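Cyclase (Uncultured organism, PDB 5IBZ) binds acetylphosphate and, as a member of the cyclase family, may act as an arylformamidase. Local coordinates at residues E281-E286 and F300-Q305; L200-G205 and T227-D232; N33-E38 and K152-G157; L307-P310 and G314-L317; P235-Q240 and L275-G280. One frame throughout, in Å; residues are numbered along the deposited sequence.

Contact 1 of 5, residues E281-E286 and F300-Q305; sequences EIWWLE and FFLAAQ. With UVW (acetylphosphate), chain F.
Trp283 sends its indole toward strand 299-303 because CG stands anti to the carbonyl carbon (chi1 -67°), while Leu302 extends from the strand with CG anti to the backbone N (chi1 -179°). The two side chains thus arrive from opposite directions. Their meeting point is the far corner of the six-membered ring: CH2 of Trp283 lies 4.2 Å from CD2 of Leu302, which sits at the ring edge near its plane. Ala304 adds a methyl, with its CB 3.9 Å from the same Trp283 CH2, at an oblique angle to the ring. The indole is further fixed by a hydrogen bond from NE1 to Gln113 O and by an edge-to-face meeting with Trp114. Glu281 points elsewhere, its extended chain carrying the carboxylate to acetylphosphate, where OE2 of Glu281 is 2.6 Å from ligand O2P and OE1 of Glu281 is 2.8 Å from ligand O3P. An alanine in place of Glu281 has no carboxylate, so that side of the phosphate is likely to be less firmly held and a gap to open beside O2P and O3P. Glu281, at the end of strand 278-281, lines the acetylphosphate pocket together with His268 and His119, which hydrogen-bond the ligand.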
# COMPACT_ATOMS: atom_id res chain seq x y z
N GLU B 281 5.26 -0.02 -22.18
CA GLU B 281 3.82 -0.05 -22.36
C GLU B 281 3.15 1.15 -21.72
O GLU B 281 3.67 1.72 -20.75
CB GLU B 281 3.22 -1.33 -21.76
CG GLU B 281 3.67 -2.57 -22.52
CD GLU B 281 3.39 -3.88 -21.80
OE1 GLU B 281 3.17 -3.88 -20.58
OE2 GLU B 281 3.39 -4.91 -22.51
N ILE B 282 1.99 1.49 -22.25
CA ILE B 282 1.14 2.60 -21.78
C ILE B 282 1.88 3.95 -21.83
O ILE B 282 1.70 4.85 -21.00
CB ILE B 282 0.58 2.37 -20.34
CG1 ILE B 282 0.35 0.88 -20.06
CG2 ILE B 282 -0.73 3.16 -20.23
CD1 ILE B 282 -0.36 0.58 -18.74
N TRP B 283 2.68 4.14 -22.87
CA TRP B 283 3.25 5.45 -23.14
C TRP B 283 2.19 6.34 -23.80
O TRP B 283 1.19 5.84 -24.33
CB TRP B 283 4.50 5.33 -24.03
CG TRP B 283 5.69 4.65 -23.37
CD1 TRP B 283 5.66 3.64 -22.46
CD2 TRP B 283 7.07 4.93 -23.61
NE1 TRP B 283 6.94 3.27 -22.10
CE2 TRP B 283 7.83 4.05 -22.79
CE3 TRP B 283 7.75 5.86 -24.41
CZ2 TRP B 283 9.22 4.06 -22.79
CZ3 TRP B 283 9.13 5.86 -24.40
CH2 TRP B 283 9.85 4.97 -23.60
N TRP B 284 2.39 7.66 -23.73
CA TRP B 284 1.45 8.64 -24.27
C TRP B 284 2.15 9.40 -25.38
O TRP B 284 3.11 10.13 -25.13
CB TRP B 284 0.98 9.62 -23.19
CG TRP B 284 -0.02 10.60 -23.75
CD1 TRP B 284 0.23 11.86 -24.21
CD2 TRP B 284 -1.43 10.38 -23.92
NE1 TRP B 284 -0.93 12.44 -24.66
CE2 TRP B 284 -1.96 11.55 -24.50
CE3 TRP B 284 -2.28 9.29 -23.66
CZ2 TRP B 284 -3.33 11.67 -24.79
CZ3 TRP B 284 -3.63 9.43 -23.95
CH2 TRP B 284 -4.13 10.60 -24.51
N LEU B 285 1.68 9.21 -26.61
CA LEU B 285 2.42 9.67 -27.78
C LEU B 285 1.70 10.71 -28.62
O LEU B 285 2.22 11.14 -29.65
CB LEU B 285 2.76 8.45 -28.64
CG LEU B 285 3.60 7.39 -27.92
CD1 LEU B 285 3.89 6.21 -28.83
CD2 LEU B 285 4.90 7.97 -27.38
N GLU B 286 0.49 11.11 -28.22
CA GLU B 286 -0.33 11.98 -29.05
C GLU B 286 0.33 13.32 -29.36
O GLU B 286 0.30 13.79 -30.50
CB GLU B 286 -1.69 12.23 -28.40
CG GLU B 286 -2.67 12.90 -29.39
CD GLU B 286 -4.08 13.09 -28.87
OE1 GLU B 286 -4.53 12.29 -28.03
OE2 GLU B 286 -4.75 14.03 -29.32
N PHE B 300 14.92 11.54 -32.03
CA PHE B 300 15.13 12.49 -30.94
C PHE B 300 15.97 11.89 -29.83
O PHE B 300 16.30 10.69 -29.86
CB PHE B 300 13.79 12.95 -30.37
CG PHE B 300 12.83 11.81 -30.13
CD1 PHE B 300 12.88 11.08 -28.96
CD2 PHE B 300 11.92 11.45 -31.10
CE1 PHE B 300 12.03 10.03 -28.76
CE2 PHE B 300 11.07 10.40 -30.90
CZ PHE B 300 11.12 9.68 -29.73
N PHE B 301 16.34 12.73 -28.88
CA PHE B 301 16.99 12.25 -27.66
C PHE B 301 15.90 11.82 -26.70
O PHE B 301 14.93 12.55 -26.50
CB PHE B 301 17.90 13.32 -27.06
CG PHE B 301 18.64 12.90 -25.82
CD1 PHE B 301 18.05 13.04 -24.56
CD2 PHE B 301 19.92 12.41 -25.91
CE1 PHE B 301 18.76 12.67 -23.41
CE2 PHE B 301 20.62 12.02 -24.77
CZ PHE B 301 20.03 12.17 -23.52
N LEU B 302 16.03 10.62 -26.16
CA LEU B 302 15.05 10.06 -25.24
C LEU B 302 15.66 9.81 -23.88
O LEU B 302 16.67 9.10 -23.78
CB LEU B 302 14.51 8.75 -25.80
CG LEU B 302 13.45 8.04 -24.95
CD1 LEU B 302 12.24 8.92 -24.75
CD2 LEU B 302 13.06 6.76 -25.62
N ALA B 303 15.07 10.40 -22.84
CA ALA B 303 15.44 10.10 -21.46
C ALA B 303 14.34 9.26 -20.85
O ALA B 303 13.32 9.80 -20.39
CB ALA B 303 15.65 11.37 -20.65
N ALA B 304 14.55 7.94 -20.88
CA ALA B 304 13.54 6.98 -20.42
C ALA B 304 14.14 6.03 -19.40
O ALA B 304 13.83 4.83 -19.36
CB ALA B 304 12.97 6.24 -21.59
N GLN B 305 14.91 6.59 -18.48
CA GLN B 305 15.53 5.77 -17.43
C GLN B 305 14.46 5.20 -16.49
O GLN B 305 13.47 5.85 -16.17
CB GLN B 305 16.56 6.60 -16.66
CG GLN B 305 16.00 7.74 -15.79
CD GLN B 305 15.85 9.09 -16.52
OE1 GLN B 305 15.54 9.16 -17.71
NE2 GLN B 305 16.03 10.17 -15.77
C1 UVW F . -0.19 -8.59 -19.79
O1 UVW F . -0.23 -8.46 -18.61
C1M UVW F . -1.26 -9.42 -20.50
O2 UVW F . 0.82 -7.99 -20.55
P UVW F . 2.10 -7.20 -19.89
O1P UVW F . 2.73 -8.01 -18.78
O2P UVW F . 3.08 -7.00 -21.02
O3P UVW F . 1.70 -5.86 -19.34

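Contact 2 of 5, residues L200-G205 and T227-D232; sequences LVIRTG and TGIGSD
Thr227 meets Thr204 where the short parallel pair of strands 177-178 and 228-229 lies against the end of strand 199-203, an inner strand of the central mixed sheet. The Thr227 methyl does the touching: its CG2 is 3.9 Å from CB of Thr204, and the two side chains slide past each other in opposite directions. OG1 of Thr227 turns to Tyr176 O instead, while OG1 of Thr204 bonds Leu206 N, so both hydroxyls have partners outside the pair. Next comes Gly228, in an extended conformation. Its CA is 6.9 Å from CA of Thr204, the closest CA pair of the two segments. Ile229 then supplies the apolar pair of the contact, its other neighbour being Ile237 of helix 233-239. Beyond it the segment turns away: Gly230 O accepts from Thr233 OG1, and Asp232 OD1 takes the backbone N-H of Arg180, tying the loop to helix 180-190. Ile202 answers Ile229 from the sheet with an extended CG1-CD1 branch (chi2 173°), and the two side chains cross at about a right angle, with CD1 of Ile202 3.7 Å from CG2 of Ile229.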
# COMPACT_ATOMS: atom_id res chain seq x y z
N LEU B 200 12.66 2.19 -30.09
CA LEU B 200 11.55 2.40 -31.00
C LEU B 200 10.27 2.66 -30.22
O LEU B 200 9.92 1.90 -29.33
CB LEU B 200 11.39 1.20 -31.89
CG LEU B 200 10.31 1.33 -32.97
CD1 LEU B 200 10.72 2.34 -34.05
CD2 LEU B 200 10.05 -0.02 -33.60
N VAL B 201 9.59 3.73 -30.57
CA VAL B 201 8.38 4.14 -29.88
C VAL B 201 7.24 4.12 -30.91
O VAL B 201 7.29 4.84 -31.92
CB VAL B 201 8.56 5.55 -29.26
CG1 VAL B 201 7.33 6.00 -28.60
CG2 VAL B 201 9.74 5.56 -28.28
N ILE B 202 6.25 3.26 -30.68
CA ILE B 202 5.19 2.98 -31.66
C ILE B 202 3.87 3.59 -31.26
O ILE B 202 3.33 3.26 -30.18
CB ILE B 202 4.99 1.46 -31.84
CG1 ILE B 202 6.33 0.79 -32.16
CG2 ILE B 202 3.96 1.17 -32.94
CD1 ILE B 202 6.26 -0.72 -32.19
N ARG B 203 3.33 4.47 -32.10
CA ARG B 203 1.99 5.02 -31.88
C ARG B 203 0.92 4.16 -32.55
O ARG B 203 0.85 4.09 -33.80
CB ARG B 203 1.88 6.46 -32.37
CG ARG B 203 0.47 7.02 -32.17
CD ARG B 203 0.42 8.55 -32.22
NE ARG B 203 -0.95 9.05 -32.07
CZ ARG B 203 -1.72 9.49 -33.06
NH1 ARG B 203 -1.30 9.49 -34.31
NH2 ARG B 203 -2.93 9.92 -32.78
N THR B 204 0.12 3.53 -31.69
CA THR B 204 -1.05 2.72 -32.05
C THR B 204 -2.38 3.43 -31.81
O THR B 204 -3.44 3.00 -32.31
CB THR B 204 -1.14 1.43 -31.23
OG1 THR B 204 -1.64 1.72 -29.92
CG2 THR B 204 0.18 0.71 -31.15
N GLY B 205 -2.33 4.49 -31.02
CA GLY B 205 -3.50 5.28 -30.69
C GLY B 205 -4.37 4.71 -29.57
O GLY B 205 -5.31 5.37 -29.13
N THR B 227 -5.13 -3.70 -30.62
CA THR B 227 -4.10 -3.53 -31.64
C THR B 227 -2.69 -3.58 -31.05
O THR B 227 -2.44 -3.11 -29.94
CB THR B 227 -4.29 -2.19 -32.40
OG1 THR B 227 -3.32 -2.08 -33.45
CG2 THR B 227 -4.15 -1.00 -31.49
N GLY B 228 -1.76 -4.16 -31.80
CA GLY B 228 -0.36 -4.13 -31.39
C GLY B 228 0.50 -4.86 -32.41
O GLY B 228 -0.00 -5.27 -33.46
N ILE B 229 1.79 -5.01 -32.11
CA ILE B 229 2.69 -5.65 -33.05
C ILE B 229 2.50 -7.17 -33.10
O ILE B 229 2.11 -7.81 -32.12
CB ILE B 229 4.18 -5.31 -32.77
CG1 ILE B 229 4.63 -5.76 -31.38
CG2 ILE B 229 4.38 -3.82 -33.00
CD1 ILE B 229 6.15 -5.61 -31.14
N GLY B 230 2.74 -7.72 -34.29
CA GLY B 230 2.61 -9.15 -34.52
C GLY B 230 3.94 -9.88 -34.57
O GLY B 230 5.00 -9.29 -34.44
N SER B 231 3.86 -11.19 -34.75
CA SER B 231 5.04 -12.04 -34.66
C SER B 231 6.11 -11.72 -35.71
O SER B 231 7.29 -11.93 -35.45
CB SER B 231 4.64 -13.51 -34.77
OG SER B 231 4.05 -13.76 -36.02
N ASP B 232 5.74 -11.23 -36.89
CA ASP B 232 6.77 -11.03 -37.92
C ASP B 232 7.54 -9.72 -37.71
O ASP B 232 8.45 -9.41 -38.47
CB ASP B 232 6.16 -11.14 -39.34
CG ASP B 232 5.64 -9.83 -39.92
OD1 ASP B 232 5.38 -8.86 -39.18
OD2 ASP B 232 5.46 -9.80 -41.15

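Contact 3 of 5, residues N33-E38 and K152-G157; sequences NYITPE and KTSFLG
Ile35, in the link between the 3-10 segment at 33-34 and helix 37-44, packs on the loop 152-156 that leads into strand 158-163 of the central sheet. Nearly all of the meeting is done by this one side chain. Its CG1 is anti to the carbonyl carbon (chi1 -54°) and the branch beyond is straight, which carries CD1 into the bend of the loop. There, CD1 of Ile35 lies 3.7 Å from OG of Ser154 and 3.8 Å from the backbone N of Phe155. The other branch rests on the main chain, with CG2 of Ile35 3.8 Å from O of Leu156. Right after Ile35, Thr36 is the N-cap of helix 37-44, its OG1 bonding Arg39 N, so the isoleucine sits just ahead of the helix start. On the other side the loop turns sharply: Phe155 has positive phi (61°), and the chain makes a corner at Gly157. OG of Ser154 also lies over one face of the Phe155 ring, offset toward the rim, 3.6 Å above its plane. Ile35 CD1 approaches that ring more loosely, 4.4 Å from Phe155 CD1. The ring itself meets Tyr278 edge-to-face, and Lys152 O is hydrogen-bonded to Asn318 ND2 of the second subunit.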
# COMPACT_ATOMS: atom_id res chain seq x y z
N ASN B 33 22.76 -3.34 -23.97
CA ASN B 33 24.16 -3.22 -24.36
C ASN B 33 24.39 -2.59 -25.74
O ASN B 33 25.52 -2.20 -26.07
CB ASN B 33 24.83 -4.59 -24.29
CG ASN B 33 24.93 -5.11 -22.87
OD1 ASN B 33 25.32 -4.39 -21.94
ND2 ASN B 33 24.54 -6.36 -22.68
N TYR B 34 23.34 -2.48 -26.54
CA TYR B 34 23.41 -1.76 -27.81
C TYR B 34 23.51 -0.24 -27.59
O TYR B 34 23.93 0.47 -28.50
CB TYR B 34 22.21 -2.05 -28.69
CG TYR B 34 22.11 -3.43 -29.30
CD1 TYR B 34 23.17 -4.02 -29.96
CD2 TYR B 34 20.90 -4.11 -29.27
CE1 TYR B 34 23.04 -5.26 -30.52
CE2 TYR B 34 20.75 -5.35 -29.84
CZ TYR B 34 21.82 -5.92 -30.47
OH TYR B 34 21.65 -7.17 -31.05
N ILE B 35 23.12 0.26 -26.41
CA ILE B 35 23.26 1.68 -26.15
C ILE B 35 24.66 1.93 -25.57
O ILE B 35 24.98 1.57 -24.44
CB ILE B 35 22.19 2.22 -25.19
CG1 ILE B 35 20.79 1.87 -25.72
CG2 ILE B 35 22.38 3.71 -25.02
CD1 ILE B 35 19.61 2.31 -24.81
N THR B 36 25.48 2.57 -26.39
CA THR B 36 26.89 2.78 -26.10
C THR B 36 27.13 4.26 -25.89
O THR B 36 26.31 5.08 -26.31
CB THR B 36 27.77 2.31 -27.26
OG1 THR B 36 27.48 3.12 -28.40
CG2 THR B 36 27.51 0.84 -27.58
N PRO B 37 28.27 4.62 -25.28
CA PRO B 37 28.55 6.05 -25.14
C PRO B 37 28.51 6.80 -26.46
O PRO B 37 27.95 7.89 -26.53
CB PRO B 37 29.97 6.06 -24.52
CG PRO B 37 30.00 4.79 -23.74
CD PRO B 37 29.23 3.78 -24.56
N GLU B 38 29.07 6.25 -27.53
CA GLU B 38 29.01 6.94 -28.82
C GLU B 38 27.58 7.13 -29.32
O GLU B 38 27.25 8.16 -29.90
CB GLU B 38 29.83 6.20 -29.88
CG GLU B 38 30.29 7.14 -31.02
CD GLU B 38 31.29 8.22 -30.56
OE1 GLU B 38 32.39 7.86 -30.12
OE2 GLU B 38 30.97 9.43 -30.65
N LYS B 152 19.85 0.65 -14.65
CA LYS B 152 19.56 1.91 -14.00
C LYS B 152 20.19 3.08 -14.75
O LYS B 152 19.80 4.24 -14.53
CB LYS B 152 20.02 1.92 -12.54
CG LYS B 152 21.51 1.89 -12.35
CD LYS B 152 21.88 2.07 -10.85
CE LYS B 152 23.38 2.14 -10.69
NZ LYS B 152 23.79 2.53 -9.32
N THR B 153 21.18 2.82 -15.60
CA THR B 153 21.74 3.93 -16.40
C THR B 153 21.33 3.86 -17.88
O THR B 153 21.67 4.76 -18.67
CB THR B 153 23.29 4.04 -16.26
OG1 THR B 153 23.94 2.76 -16.23
CG2 THR B 153 23.62 4.75 -14.96
N SER B 154 20.52 2.87 -18.24
CA SER B 154 20.16 2.69 -19.64
C SER B 154 18.92 3.48 -20.05
O SER B 154 18.31 4.21 -19.25
CB SER B 154 19.92 1.20 -19.95
OG SER B 154 19.94 0.96 -21.35
N PHE B 155 18.54 3.30 -21.31
CA PHE B 155 17.36 3.91 -21.93
C PHE B 155 17.42 5.43 -21.95
O PHE B 155 16.39 6.10 -21.99
CB PHE B 155 16.07 3.42 -21.26
CG PHE B 155 16.04 1.93 -21.04
CD1 PHE B 155 16.40 1.06 -22.04
CD2 PHE B 155 15.70 1.41 -19.80
CE1 PHE B 155 16.41 -0.33 -21.82
CE2 PHE B 155 15.69 0.05 -19.58
CZ PHE B 155 16.05 -0.82 -20.58
N LEU B 156 18.63 5.93 -22.02
CA LEU B 156 18.87 7.32 -22.31
C LEU B 156 19.77 7.32 -23.54
O LEU B 156 20.92 6.90 -23.48
CB LEU B 156 19.47 7.99 -21.09
CG LEU B 156 19.78 9.47 -21.20
CD1 LEU B 156 19.56 10.16 -19.86
CD2 LEU B 156 21.21 9.65 -21.69
N GLY B 157 19.21 7.75 -24.68
CA GLY B 157 19.86 7.58 -25.96
C GLY B 157 18.93 8.02 -27.05
O GLY B 157 18.11 8.94 -26.85

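Contact 4 of 5, residues L307-P310 and G314-L317; sequences LYIP and GSPL
Leu307 and Ser315 bring the two backbones together, their CA atoms 5.9 Å apart, where the loop 307-310 folds beside strand 314-316 and Tyr308 forms the centre of an inverse gamma turn. The side chain of Ser315 joins them. With OG anti to its own backbone N (chi1 178°), the hydroxyl points at the loop and accepts the N-H of Leu307, the N to OG distance being 2.9 Å and the angle at the hydrogen 152°. The same OG donates to the carbonyl of the next residue, 2.7 Å from Pro316 O, lying in the carbonyl plane on a lone pair. One hydroxyl is therefore gripped by two bonds, one in and one out, which fixes its rotation. Around it the carbon skeletons close in: CB of Leu307 lies 3.4 Å from OG of Ser315, and CD1 of Leu307 reaches CG of Pro316 at 4.0 Å, the two side chains crossing at about a right angle. Ile309 comes in from farther along the loop, its CD1 4.2 Å from Ser315 OG. An alanine at Ser315 has no hydroxyl; Leu307 N and Pro316 O would probably be left without this partner in an apolar setting, and the loop less firmly tied to the strand. The second subunit covers this region, with Leu307 packing on its Leu317 and Ile309 on its Ile59. Gly314 O is buried here without a polar partner in the model. Between the two segments the one hydrogen bond is Leu307 N to Ser315 OG, a single polar link set among apolar groups.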
# COMPACT_ATOMS: atom_id res chain seq x y z
N LEU B 307 13.27 3.75 -12.67
CA LEU B 307 13.65 3.97 -11.27
C LEU B 307 14.66 2.90 -10.85
O LEU B 307 14.66 1.78 -11.37
CB LEU B 307 12.45 3.92 -10.34
CG LEU B 307 11.37 4.97 -10.58
CD1 LEU B 307 10.22 4.75 -9.65
CD2 LEU B 307 11.95 6.39 -10.39
N TYR B 308 15.51 3.25 -9.89
CA TYR B 308 16.50 2.33 -9.35
C TYR B 308 15.85 1.45 -8.26
O TYR B 308 15.84 1.83 -7.07
CB TYR B 308 17.69 3.12 -8.81
CG TYR B 308 18.86 2.34 -8.25
CD1 TYR B 308 18.92 0.95 -8.32
CD2 TYR B 308 19.88 2.99 -7.58
CE1 TYR B 308 19.97 0.24 -7.78
CE2 TYR B 308 20.94 2.29 -7.03
CZ TYR B 308 20.97 0.91 -7.13
OH TYR B 308 22.02 0.20 -6.57
N ILE B 309 15.29 0.31 -8.68
CA ILE B 309 14.57 -0.57 -7.75
C ILE B 309 15.16 -1.97 -7.81
O ILE B 309 14.82 -2.76 -8.69
CB ILE B 309 13.06 -0.67 -8.06
CG1 ILE B 309 12.44 0.70 -8.36
CG2 ILE B 309 12.35 -1.39 -6.89
CD1 ILE B 309 11.00 0.62 -8.87
N PRO B 310 16.07 -2.28 -6.90
CA PRO B 310 16.74 -3.57 -6.99
C PRO B 310 15.77 -4.73 -6.83
O PRO B 310 14.90 -4.73 -5.96
CB PRO B 310 17.76 -3.53 -5.85
CG PRO B 310 17.40 -2.37 -5.01
CD PRO B 310 16.65 -1.41 -5.85
N GLY B 314 10.32 -4.45 -13.38
CA GLY B 314 9.95 -3.35 -14.26
C GLY B 314 9.93 -2.08 -13.45
O GLY B 314 10.25 -2.08 -12.27
N SER B 315 9.52 -0.98 -14.07
CA SER B 315 9.49 0.30 -13.40
C SER B 315 8.54 1.26 -14.07
O SER B 315 8.43 1.25 -15.29
CB SER B 315 10.88 0.93 -13.43
OG SER B 315 10.87 2.19 -12.81
N PRO B 316 7.89 2.12 -13.28
CA PRO B 316 7.26 3.31 -13.85
C PRO B 316 8.32 4.28 -14.31
O PRO B 316 9.50 4.19 -13.92
CB PRO B 316 6.43 3.90 -12.69
CG PRO B 316 7.01 3.35 -11.49
CD PRO B 316 7.66 2.04 -11.82
N LEU B 317 7.93 5.18 -15.18
CA LEU B 317 8.85 6.23 -15.60
C LEU B 317 8.10 7.38 -16.22
O LEU B 317 6.89 7.32 -16.42
CB LEU B 317 9.88 5.69 -16.56
CG LEU B 317 9.35 5.36 -17.95
CD1 LEU B 317 10.50 5.53 -18.96
CD2 LEU B 317 8.83 3.96 -18.01

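Contact 5 of 5, residues P235-Q240 and L275-G280; sequences PWIHEQ and LGVYIG
His238 and Leu275 cross at about a right angle, the isopropyl end of the leucine lying across the base of the histidine. CD1 of Leu275 is 3.9 Å from CB of His238, and the other methyl reaches the ring, with CD2 of Leu275 3.9 Å from CD2 of His238. His238 holds CG anti to its backbone N (chi1 176°), which carries the ring to where the Leu275 CD2 methyl meets it obliquely, and its NE2 makes a weak hydrogen bond to Asn19 OD1. One residue earlier on the same helix, Ile237 points toward Val277 at a slant. Here the short branch is used: CG2 of Ile237 is 4.1 Å from CG1 of Val277, and a looser 4.4 Å separates Ile237 CG2 from Leu275 CD1. Leu275 thus touches both His238 and, more loosely, Ile237. The position of Leu275 and Val277 follows from the chain's course, since helix 266-275 ends at this point and Gly276, the first residue to leave helical geometry, with phi 66°, turns the chain toward strand 278-281. Leu271, from the preceding turn, also touches Ile237, so helices 233-239 and 266-275 also meet through these side chains. Strands 199-203, 244-247 and 278-281 are parallel neighbours in the sheet, with helix 233-239 within the first connection and helix 266-275 within the second, which makes this the helix-to-helix seam between successive beta-alpha-beta crossovers of an alpha/beta fold.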
# COMPACT_ATOMS: atom_id res chain seq x y z
N PRO B 235 11.79 -10.71 -35.94
CA PRO B 235 13.10 -10.77 -36.60
C PRO B 235 13.60 -9.37 -36.99
O PRO B 235 14.81 -9.11 -36.96
CB PRO B 235 12.84 -11.64 -37.82
CG PRO B 235 11.65 -12.46 -37.48
CD PRO B 235 10.79 -11.54 -36.63
N TRP B 236 12.68 -8.49 -37.36
CA TRP B 236 13.05 -7.11 -37.73
C TRP B 236 13.64 -6.36 -36.53
O TRP B 236 14.66 -5.69 -36.65
CB TRP B 236 11.83 -6.39 -38.28
CG TRP B 236 12.07 -4.99 -38.73
CD1 TRP B 236 12.66 -4.58 -39.90
CD2 TRP B 236 11.71 -3.81 -38.02
NE1 TRP B 236 12.67 -3.20 -39.96
CE2 TRP B 236 12.10 -2.71 -38.81
CE3 TRP B 236 11.09 -3.57 -36.78
CZ2 TRP B 236 11.90 -1.40 -38.40
CZ3 TRP B 236 10.90 -2.27 -36.38
CH2 TRP B 236 11.30 -1.20 -37.18
N ILE B 237 12.99 -6.48 -35.38
CA ILE B 237 13.50 -5.87 -34.16
C ILE B 237 14.91 -6.36 -33.87
O ILE B 237 15.78 -5.58 -33.48
CB ILE B 237 12.54 -6.17 -32.97
CG1 ILE B 237 11.26 -5.35 -33.13
CG2 ILE B 237 13.21 -5.83 -31.66
CD1 ILE B 237 10.09 -5.83 -32.31
N HIS B 238 15.13 -7.66 -34.06
CA HIS B 238 16.48 -8.23 -33.93
C HIS B 238 17.49 -7.65 -34.92
O HIS B 238 18.58 -7.24 -34.51
CB HIS B 238 16.43 -9.75 -34.10
CG HIS B 238 17.78 -10.41 -34.08
ND1 HIS B 238 18.31 -11.05 -35.18
CD2 HIS B 238 18.70 -10.53 -33.09
CE1 HIS B 238 19.50 -11.53 -34.87
NE2 HIS B 238 19.76 -11.24 -33.61
N GLU B 239 17.09 -7.63 -36.19
CA GLU B 239 17.91 -7.11 -37.29
C GLU B 239 18.43 -5.73 -37.00
O GLU B 239 19.61 -5.44 -37.22
CB GLU B 239 17.10 -7.06 -38.59
CG GLU B 239 16.85 -8.41 -39.21
CD GLU B 239 15.78 -8.38 -40.28
OE1 GLU B 239 14.90 -9.26 -40.24
OE2 GLU B 239 15.86 -7.51 -41.19
N GLN B 240 17.52 -4.89 -36.51
CA GLN B 240 17.75 -3.46 -36.34
C GLN B 240 18.52 -3.13 -35.06
O GLN B 240 18.89 -1.97 -34.85
CB GLN B 240 16.40 -2.73 -36.34
CG GLN B 240 15.66 -2.78 -37.68
CD GLN B 240 16.42 -2.08 -38.79
OE1 GLN B 240 17.02 -1.02 -38.57
NE2 GLN B 240 16.42 -2.66 -39.98
N LEU B 275 15.57 -12.44 -27.23
CA LEU B 275 16.41 -11.31 -27.66
C LEU B 275 16.96 -10.43 -26.53
O LEU B 275 17.94 -9.69 -26.73
CB LEU B 275 15.61 -10.41 -28.61
CG LEU B 275 15.04 -11.05 -29.88
CD1 LEU B 275 14.47 -9.96 -30.79
CD2 LEU B 275 16.08 -11.88 -30.60
N GLY B 276 16.34 -10.48 -25.36
CA GLY B 276 16.71 -9.59 -24.28
C GLY B 276 16.39 -8.13 -24.62
O GLY B 276 17.08 -7.20 -24.19
N VAL B 277 15.30 -7.93 -25.36
CA VAL B 277 14.82 -6.60 -25.74
C VAL B 277 13.70 -6.16 -24.78
O VAL B 277 12.78 -6.92 -24.52
CB VAL B 277 14.33 -6.62 -27.20
CG1 VAL B 277 13.56 -5.36 -27.56
CG2 VAL B 277 15.53 -6.80 -28.15
N TYR B 278 13.80 -4.95 -24.26
CA TYR B 278 12.87 -4.43 -23.27
C TYR B 278 11.57 -3.99 -23.92
O TYR B 278 11.53 -3.59 -25.08
CB TYR B 278 13.53 -3.26 -22.51
CG TYR B 278 14.72 -3.73 -21.73
CD1 TYR B 278 15.95 -3.90 -22.35
CD2 TYR B 278 14.63 -4.06 -20.39
CE1 TYR B 278 17.04 -4.39 -21.67
CE2 TYR B 278 15.71 -4.53 -19.69
CZ TYR B 278 16.93 -4.72 -20.34
OH TYR B 278 18.03 -5.19 -19.64
N ILE B 279 10.50 -4.11 -23.14
CA ILE B 279 9.16 -3.76 -23.58
C ILE B 279 8.62 -2.59 -22.76
O ILE B 279 8.59 -2.63 -21.53
CB ILE B 279 8.20 -4.97 -23.45
CG1 ILE B 279 8.61 -6.08 -24.43
CG2 ILE B 279 6.76 -4.53 -23.61
CD1 ILE B 279 7.77 -7.32 -24.36
N GLY B 280 8.18 -1.55 -23.47
CA GLY B 280 7.56 -0.39 -22.86
C GLY B 280 6.08 -0.34 -23.18
O GLY B 280 5.67 -0.62 -24.31

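Overall arrangement
Along the chain the contacts close in the order 3, 2, 5, 1, 4, each before the next opens. Contacts 1, 2, 4 and 5 all reach the central mixed sheet. Contacts 2 and 5 have centres about 12 Å apart and meet through Leu200 on Trp236, while contacts 2 and 4, with centres about 23 Å apart, lie on opposite sides of the chain's centre. Contact 3 joins contact 1 by backbone pairing, Leu302 N to Gly157 O and Ala304 N to Phe155 O, and touches contact 5 where Phe155 meets Tyr278. Contacts 1, 3 and 4 also reach the second subunit, so these three lie where the chain meets it, and contact 1 also holds Glu281 of the acetylphosphate pocket.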